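Local coordinates for protein xylulose kinase (Bifidobacterium adolescentis ATCC 15703, PDB 3I8B) that probably phosphorylates D-xylulose at the expense of ATP to give D-xylulose 5-phosphate, as a carbohydrate kinase of the FGGY family, at residues N210-D215 and P240-P245; I161-L166 and E190-D195. One frame throughout, in Å; residues are numbered along the deposited sequence.

Contact 1: N210-D215 and P240-P245; sequences NEYRRD and PTVLGP. With MG (magnesium ion), chain B.
N210 lies alongside V242, the two side chains running past each other in opposite directions. Its CG is anti to the backbone N (chi1 -168°), which puts OD1 beside the V242 methyl. The carboxamide oxygen N210 OD1 comes 3.9 Å from V242 CG1, but its polar partner is the hydroxyl of Y205. The other end of the amide is used as well. N210 ND2 donates to a water at 3.1 Å, and that water donates to V242 O at 2.6 Å. The side chain of N210 is thus tied to the backbone of the strand through one water. N210 and E211 both face D206 in a G1 beta bulge of the small hairpin 205-206/211-212.

Y212 carries the direct polar link. Its hydroxyl OH donates to P240 O at 2.6 Å. The bond lies in the carbonyl plane, on a lone pair, with a C=O...donor angle of 143°. P240 O also sits at the ring edge, in the plane of the ring. V242 CG2 approaches the ring obliquely, 3.7 Å from Y212 CZ. The hydroxyl end of the ring is therefore bonded by one residue and packed by another. Further on, R213 and D215 pair within their own segment.

T241 turns away from this interface and binds the magnesium ion through OG1 at 2.5 Å. Around the contact, Y205 meets the Y212 ring edge-to-face. T194 of strand 193-195 touches Y212, P240 and V242, while V242 also packs on helix 196-199. Within the N-terminal domain of this FGGY-type kinase, the contact thus joins the hairpin to the edge of the two-stranded parallel sheet 193-195/241-243.

Contact 2: I161-L166 and E190-D195; sequences IAAICL and EALFTD. With MG (magnesium ion), chain B.
The backbone oxygens E190 O and L192 O bind the same magnesium ion, at 2.3 Å and 2.5 Å from the metal. T241 OG1 and a water complete the four ligands seen. The water lies 2.3 Å from the magnesium ion and donates to E190 OE1 at 3.1 Å. The E190 carboxylate, on a chain bent at chi2 (-79°), is thus a second-shell group that helps position the water.

L192 makes the contact with 161-166 through its side chain. CG lies anti to the carbonyl carbon (chi1 -76°), which lays the branch against strand 163-165; the two methyls then part. L192 CD1 meets A163 CB at 3.9 Å, and L192 CD2 meets C165 SG at 4.0 Å. W173 of helix 167-175 also touches L192, and W170 of that helix touches C165. Strand 163-165 pairs in turn with strand 78-80, where A162 and A163 form a classic beta bulge facing L80.

No hydrogen bond joins the two segments. L192 packs its side chain on A163 and C165 and gives its carbonyl oxygen to the metal, in a magnesium site where two of the four observed ligands are backbone oxygens.

How the contacts relate
The centres of the two contacts are 10 Å apart, and both lie in the N-terminal domain of the FGGY kinase. Along the chain, both segments of contact 2 come before those of contact 1. Strands 193-195 and 241-243 are parallel neighbours in one small sheet. T241 O and T194 N are 2.8 Å apart, and L243 N and T194 O 2.9 Å, both probable hydrogen bonds. P240 also packs against strand 163-165 through I164 O. Both contacts share the magnesium ion and its water ligand. Sheet and metal tie 190-195 to 240-245, while strand 163-165 joins them by packing.

Contact 1: N210-D215 and P240-P245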
ATOM      1  N   ASN A 210     -11.389   4.143 -15.036  1.00 14.95           N
ATOM      2  CA  ASN A 210     -12.006   2.871 -14.660  1.00 13.75           C
ATOM      3  C   ASN A 210     -11.896   1.814 -15.767  1.00 17.67           C
ATOM      4  O   ASN A 210     -12.878   1.165 -16.126  1.00 16.65           O
ATOM      5  CB  ASN A 210     -13.467   3.065 -14.233  1.00 17.09           C
ATOM      6  CG  ASN A 210     -14.045   1.832 -13.561  1.00 18.20           C
ATOM      7  OD1 ASN A 210     -13.347   1.117 -12.842  1.00 17.63           O
ATOM      8  ND2 ASN A 210     -15.329   1.575 -13.793  1.00 25.30           N
ATOM      9  N   GLU A 211     -10.687   1.651 -16.300  1.00 14.02           N
ATOM     10  CA  GLU A 211     -10.445   0.684 -17.364  1.00 16.21           C
ATOM     11  C   GLU A 211      -9.315  -0.266 -17.028  1.00 14.94           C
ATOM     12  O   GLU A 211      -8.195   0.166 -16.687  1.00 12.38           O
ATOM     13  CB  GLU A 211     -10.065   1.401 -18.670  1.00 18.30           C
ATOM     14  CG  GLU A 211     -10.986   2.535 -19.082  1.00 22.26           C
ATOM     15  CD  GLU A 211     -12.187   2.055 -19.877  1.00 33.85           C
ATOM     16  OE1 GLU A 211     -12.604   2.778 -20.812  1.00 43.97           O
ATOM     17  OE2 GLU A 211     -12.708   0.958 -19.573  1.00 32.13           O
ATOM     18  N   TYR A 212      -9.587  -1.556 -17.174  1.00  9.76           N
ATOM     19  CA  TYR A 212      -8.503  -2.532 -17.268  1.00  9.83           C
ATOM     20  C   TYR A 212      -7.809  -2.403 -18.620  1.00 10.66           C
ATOM     21  O   TYR A 212      -8.468  -2.256 -19.655  1.00 12.43           O
ATOM     22  CB  TYR A 212      -9.037  -3.954 -17.117  1.00  9.48           C
ATOM     23  CG  TYR A 212      -9.335  -4.357 -15.689  1.00  9.58           C
ATOM     24  CD1 TYR A 212      -8.348  -4.336 -14.724  1.00  9.17           C
ATOM     25  CD2 TYR A 212     -10.603  -4.786 -15.319  1.00 14.37           C
ATOM     26  CE1 TYR A 212      -8.619  -4.714 -13.413  1.00 11.69           C
ATOM     27  CE2 TYR A 212     -10.879  -5.169 -14.012  1.00 12.86           C
ATOM     28  CZ  TYR A 212      -9.886  -5.130 -13.069  1.00  9.54           C
ATOM     29  OH  TYR A 212     -10.162  -5.525 -11.769  1.00 10.90           O
ATOM     30  N   ARG A 213      -6.478  -2.445 -18.596  1.00 11.34           N
ATOM     31  CA  ARG A 213      -5.656  -2.378 -19.794  1.00 13.46           C
ATOM     32  C   ARG A 213      -5.235  -3.799 -20.175  1.00 11.05           C
ATOM     33  O   ARG A 213      -4.142  -4.254 -19.841  1.00 11.91           O
ATOM     34  CB  ARG A 213      -4.433  -1.497 -19.528  1.00 10.40           C
ATOM     35  CG  ARG A 213      -4.768  -0.019 -19.400  1.00 13.36           C
ATOM     36  CD  ARG A 213      -5.144   0.578 -20.767  1.00 14.02           C
ATOM     37  NE  ARG A 213      -4.081   0.364 -21.759  1.00 15.05           N
ATOM     38  CZ  ARG A 213      -3.103   1.231 -22.017  1.00 16.14           C
ATOM     39  NH1 ARG A 213      -3.045   2.399 -21.387  1.00 15.80           N
ATOM     40  NH2 ARG A 213      -2.191   0.941 -22.925  1.00 16.16           N
ATOM     41  N   ARG A 214      -6.124  -4.501 -20.862  1.00 12.17           N
ATOM     42  CA  ARG A 214      -5.882  -5.886 -21.223  1.00 13.52           C
ATOM     43  C   ARG A 214      -4.747  -6.020 -22.231  1.00 13.27           C
ATOM     44  O   ARG A 214      -4.162  -7.086 -22.365  1.00  9.96           O
ATOM     45  CB  ARG A 214      -7.173  -6.537 -21.734  1.00 13.65           C
ATOM     46  CG  ARG A 214      -8.197  -6.787 -20.615  1.00 11.58           C
ATOM     47  CD  ARG A 214      -9.565  -7.192 -21.165  1.00 17.58           C
ATOM     48  NE  ARG A 214     -10.541  -7.345 -20.084  1.00 10.76           N
ATOM     49  CZ  ARG A 214     -10.715  -8.469 -19.390  1.00 14.32           C
ATOM     50  NH1 ARG A 214      -9.981  -9.551 -19.658  1.00  9.54           N
ATOM     51  NH2 ARG A 214     -11.606  -8.507 -18.411  1.00 12.85           N
ATOM     52  N   ASP A 215      -4.444  -4.932 -22.936  1.00 13.25           N
ATOM     53  CA  ASP A 215      -3.294  -4.907 -23.843  1.00 13.60           C
ATOM     54  C   ASP A 215      -1.951  -5.016 -23.105  1.00 11.93           C
ATOM     55  O   ASP A 215      -0.980  -5.553 -23.642  1.00 10.48           O
ATOM     56  CB  ASP A 215      -3.311  -3.644 -24.723  1.00 14.38           C
ATOM     57  CG  ASP A 215      -3.330  -2.355 -23.907  1.00 17.53           C
ATOM     58  OD1 ASP A 215      -4.144  -2.241 -22.960  1.00 13.44           O
ATOM     59  OD2 ASP A 215      -2.540  -1.440 -24.227  1.00 15.52           O
ATOM     60  N   PRO A 240     -11.440  -9.089 -11.707  1.00  8.83           N
ATOM     61  CA  PRO A 240     -12.552  -8.724 -10.812  1.00  9.96           C
ATOM     62  C   PRO A 240     -13.257  -7.414 -11.192  1.00  9.43           C
ATOM     63  O   PRO A 240     -12.604  -6.439 -11.570  1.00  8.64           O
ATOM     64  CB  PRO A 240     -11.884  -8.612  -9.429  1.00  9.72           C
ATOM     65  CG  PRO A 240     -10.602  -9.430  -9.559  1.00  9.96           C
ATOM     66  CD  PRO A 240     -10.165  -9.268 -10.989  1.00  8.85           C
ATOM     67  N   THR A 241     -14.587  -7.418 -11.088  1.00  8.29           N
ATOM     68  CA  THR A 241     -15.400  -6.224 -11.269  1.00 10.85           C
ATOM     69  C   THR A 241     -15.009  -5.203 -10.236  1.00  9.44           C
ATOM     70  O   THR A 241     -15.061  -5.473  -9.034  1.00  9.44           O
ATOM     71  CB  THR A 241     -16.896  -6.520 -11.040  1.00 10.72           C
ATOM     72  OG1 THR A 241     -17.291  -7.602 -11.875  1.00 15.77           O
ATOM     73  CG2 THR A 241     -17.735  -5.305 -11.386  1.00 12.61           C
ATOM     74  N   VAL A 242     -14.652  -4.020 -10.705  1.00 10.01           N
ATOM     75  CA  VAL A 242     -14.202  -2.962  -9.823  1.00 12.25           C
ATOM     76  C   VAL A 242     -15.414  -2.221  -9.252  1.00 10.67           C
ATOM     77  O   VAL A 242     -16.154  -1.555  -9.976  1.00  9.60           O
ATOM     78  CB  VAL A 242     -13.240  -2.009 -10.551  1.00 11.27           C
ATOM     79  CG1 VAL A 242     -12.775  -0.890  -9.600  1.00 13.38           C
ATOM     80  CG2 VAL A 242     -12.042  -2.796 -11.080  1.00 11.50           C
ATOM     81  N   LEU A 243     -15.632  -2.363  -7.951  1.00  9.25           N
ATOM     82  CA  LEU A 243     -16.811  -1.747  -7.338  1.00 10.29           C
ATOM     83  C   LEU A 243     -16.514  -0.327  -6.898  1.00  8.88           C
ATOM     84  O   LEU A 243     -15.372   0.013  -6.598  1.00 10.89           O
ATOM     85  CB  LEU A 243     -17.296  -2.564  -6.133  1.00  8.51           C
ATOM     86  CG  LEU A 243     -17.692  -4.010  -6.406  1.00 10.30           C
ATOM     87  CD1 LEU A 243     -18.108  -4.682  -5.097  1.00  8.59           C
ATOM     88  CD2 LEU A 243     -18.810  -4.076  -7.438  1.00 11.75           C
ATOM     89  N   GLY A 244     -17.551   0.503  -6.852  1.00 14.90           N
ATOM     90  CA  GLY A 244     -17.425   1.815  -6.245  1.00 11.38           C
ATOM     91  C   GLY A 244     -17.192   1.677  -4.751  1.00 11.49           C
ATOM     92  O   GLY A 244     -17.502   0.639  -4.155  1.00  9.81           O
ATOM     93  N   PRO A 245     -16.671   2.746  -4.133  1.00 10.66           N
ATOM     94  CA  PRO A 245     -16.287   2.825  -2.720  1.00 11.84           C
ATOM     95  C   PRO A 245     -17.404   2.422  -1.737  1.00 12.37           C
ATOM     96  O   PRO A 245     -17.107   1.884  -0.663  1.00 12.67           O
ATOM     97  CB  PRO A 245     -15.925   4.306  -2.548  1.00 11.79           C
ATOM     98  CG  PRO A 245     -16.694   5.010  -3.651  1.00 14.52           C
ATOM     99  CD  PRO A 245     -16.532   4.053  -4.801  1.00 12.47           C
TER
HETATM  100 MG    MG B 515     -17.273 -10.052 -11.410  1.00 27.74          MG
HETATM  101  O   HOH W   1     -16.418  -0.994 -12.481  1.00 13.34           O
HETATM  102  O   HOH W   2     -15.346 -10.593 -12.575  1.00 14.45           O

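Contact 2: I161-L166 and E190-D195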
ATOM      1  N   ILE A 161      -4.185 -19.758 -17.016  1.00 11.45           N
ATOM      2  CA  ILE A 161      -4.851 -18.655 -16.335  1.00 11.34           C
ATOM      3  C   ILE A 161      -6.258 -18.444 -16.894  1.00 12.89           C
ATOM      4  O   ILE A 161      -6.413 -18.197 -18.088  1.00 11.49           O
ATOM      5  CB  ILE A 161      -4.044 -17.353 -16.464  1.00  8.28           C
ATOM      6  CG1 ILE A 161      -2.668 -17.523 -15.823  1.00 11.09           C
ATOM      7  CG2 ILE A 161      -4.780 -16.189 -15.784  1.00 11.59           C
ATOM      8  CD1 ILE A 161      -1.897 -16.237 -15.647  1.00  9.83           C
ATOM      9  N   ALA A 162      -7.275 -18.576 -16.041  1.00 10.93           N
ATOM     10  CA  ALA A 162      -8.639 -18.183 -16.390  1.00  9.89           C
ATOM     11  C   ALA A 162      -9.060 -16.897 -15.663  1.00  9.82           C
ATOM     12  O   ALA A 162      -9.974 -16.192 -16.097  1.00 12.47           O
ATOM     13  CB  ALA A 162      -9.615 -19.314 -16.109  1.00  7.53           C
ATOM     14  N   ALA A 163      -8.400 -16.599 -14.547  1.00 11.30           N
ATOM     15  CA  ALA A 163      -8.682 -15.379 -13.796  1.00 11.47           C
ATOM     16  C   ALA A 163      -7.443 -14.910 -13.033  1.00  9.83           C
ATOM     17  O   ALA A 163      -6.636 -15.715 -12.585  1.00  7.27           O
ATOM     18  CB  ALA A 163      -9.883 -15.584 -12.821  1.00  7.01           C
ATOM     19  N   ILE A 164      -7.292 -13.600 -12.896  1.00  7.07           N
ATOM     20  CA  ILE A 164      -6.242 -13.055 -12.056  1.00  8.08           C
ATOM     21  C   ILE A 164      -6.910 -12.178 -11.014  1.00  9.60           C
ATOM     22  O   ILE A 164      -7.758 -11.372 -11.364  1.00  9.00           O
ATOM     23  CB  ILE A 164      -5.266 -12.170 -12.856  1.00  9.80           C
ATOM     24  CG1 ILE A 164      -4.814 -12.869 -14.150  1.00  7.78           C
ATOM     25  CG2 ILE A 164      -4.062 -11.814 -11.990  1.00  7.48           C
ATOM     26  CD1 ILE A 164      -4.021 -11.957 -15.065  1.00 10.37           C
ATOM     27  N   CYS A 165      -6.523 -12.321  -9.741  1.00  7.73           N
ATOM     28  CA  CYS A 165      -7.071 -11.465  -8.692  1.00  7.74           C
ATOM     29  C   CYS A 165      -6.078 -11.229  -7.559  1.00  6.88           C
ATOM     30  O   CYS A 165      -5.012 -11.846  -7.502  1.00  8.57           O
ATOM     31  CB  CYS A 165      -8.401 -12.027  -8.149  1.00  8.13           C
ATOM     32  SG  CYS A 165      -8.189 -13.582  -7.233  1.00 12.03           S
ATOM     33  N   LEU A 166      -6.411 -10.293  -6.685  1.00  7.46           N
ATOM     34  CA  LEU A 166      -5.521  -9.928  -5.588  1.00  5.88           C
ATOM     35  C   LEU A 166      -5.953 -10.647  -4.301  1.00  7.50           C
ATOM     36  O   LEU A 166      -7.031 -11.232  -4.254  1.00  7.85           O
ATOM     37  CB  LEU A 166      -5.488  -8.412  -5.427  1.00  7.33           C
ATOM     38  CG  LEU A 166      -4.371  -7.718  -6.234  1.00 11.60           C
ATOM     39  CD1 LEU A 166      -4.340  -8.122  -7.725  1.00  8.49           C
ATOM     40  CD2 LEU A 166      -4.489  -6.213  -6.087  1.00  9.98           C
ATOM     41  N   GLU A 190     -16.611 -15.226 -12.513  1.00 12.15           N
ATOM     42  CA  GLU A 190     -17.196 -13.895 -12.682  1.00 15.14           C
ATOM     43  C   GLU A 190     -17.778 -13.320 -11.410  1.00 12.92           C
ATOM     44  O   GLU A 190     -18.126 -12.159 -11.391  1.00 12.22           O
ATOM     45  CB  GLU A 190     -18.258 -13.868 -13.784  1.00 19.50           C
ATOM     46  CG  GLU A 190     -17.678 -14.005 -15.187  1.00 20.20           C
ATOM     47  CD  GLU A 190     -17.065 -12.707 -15.733  1.00 30.81           C
ATOM     48  OE1 GLU A 190     -16.995 -11.693 -14.981  1.00 28.64           O
ATOM     49  OE2 GLU A 190     -16.657 -12.712 -16.926  1.00 25.15           O
ATOM     50  N   ALA A 191     -17.918 -14.118 -10.353  1.00 12.05           N
ATOM     51  CA  ALA A 191     -18.367 -13.563  -9.078  1.00 11.49           C
ATOM     52  C   ALA A 191     -17.263 -12.731  -8.417  1.00 13.41           C
ATOM     53  O   ALA A 191     -17.522 -12.021  -7.447  1.00 10.70           O
ATOM     54  CB  ALA A 191     -18.840 -14.675  -8.124  1.00 11.01           C
ATOM     55  N   LEU A 192     -16.030 -12.830  -8.926  1.00 10.06           N
ATOM     56  CA  LEU A 192     -14.927 -12.037  -8.382  1.00  8.48           C
ATOM     57  C   LEU A 192     -15.193 -10.524  -8.437  1.00  9.29           C
ATOM     58  O   LEU A 192     -15.650  -9.999  -9.438  1.00  9.56           O
ATOM     59  CB  LEU A 192     -13.616 -12.358  -9.115  1.00  9.95           C
ATOM     60  CG  LEU A 192     -12.912 -13.670  -8.766  1.00  7.65           C
ATOM     61  CD1 LEU A 192     -11.906 -14.103  -9.842  1.00  7.26           C
ATOM     62  CD2 LEU A 192     -12.219 -13.541  -7.411  1.00  7.85           C
ATOM     63  N   PHE A 193     -14.894  -9.821  -7.354  1.00  6.58           N
ATOM     64  CA  PHE A 193     -15.012  -8.376  -7.330  1.00  8.41           C
ATOM     65  C   PHE A 193     -13.815  -7.767  -6.602  1.00  8.32           C
ATOM     66  O   PHE A 193     -13.090  -8.450  -5.844  1.00  7.64           O
ATOM     67  CB  PHE A 193     -16.340  -7.948  -6.677  1.00  7.65           C
ATOM     68  CG  PHE A 193     -16.430  -8.303  -5.224  1.00  8.72           C
ATOM     69  CD1 PHE A 193     -15.824  -7.508  -4.267  1.00  8.98           C
ATOM     70  CD2 PHE A 193     -17.107  -9.444  -4.815  1.00  8.82           C
ATOM     71  CE1 PHE A 193     -15.905  -7.832  -2.917  1.00  9.34           C
ATOM     72  CE2 PHE A 193     -17.181  -9.784  -3.483  1.00  8.07           C
ATOM     73  CZ  PHE A 193     -16.586  -8.980  -2.525  1.00  8.59           C
ATOM     74  N   THR A 194     -13.571  -6.490  -6.859  1.00  5.72           N
ATOM     75  CA  THR A 194     -12.512  -5.784  -6.156  1.00  7.19           C
ATOM     76  C   THR A 194     -12.920  -4.320  -5.937  1.00 10.11           C
ATOM     77  O   THR A 194     -14.069  -3.965  -6.176  1.00  7.72           O
ATOM     78  CB  THR A 194     -11.193  -5.900  -6.919  1.00  8.12           C
ATOM     79  OG1 THR A 194     -10.117  -5.458  -6.090  1.00  8.25           O
ATOM     80  CG2 THR A 194     -11.223  -5.069  -8.203  1.00  8.74           C
ATOM     81  N   ASP A 195     -12.007  -3.483  -5.444  1.00 10.15           N
ATOM     82  CA  ASP A 195     -12.278  -2.048  -5.369  1.00  9.57           C
ATOM     83  C   ASP A 195     -11.219  -1.250  -6.143  1.00 10.55           C
ATOM     84  O   ASP A 195     -10.262  -1.822  -6.661  1.00  8.91           O
ATOM     85  CB  ASP A 195     -12.334  -1.568  -3.913  1.00  9.14           C
ATOM     86  CG  ASP A 195     -10.961  -1.189  -3.363  1.00 11.71           C
ATOM     87  OD1 ASP A 195     -10.853  -0.103  -2.742  1.00 12.54           O
ATOM     88  OD2 ASP A 195     -10.002  -1.980  -3.535  1.00  9.65           O
TER
HETATM   89 MG    MG B 515     -17.273 -10.052 -11.410  1.00 27.74          MG
HETATM   90  O   HOH W   2     -15.346 -10.593 -12.575  1.00 14.45           O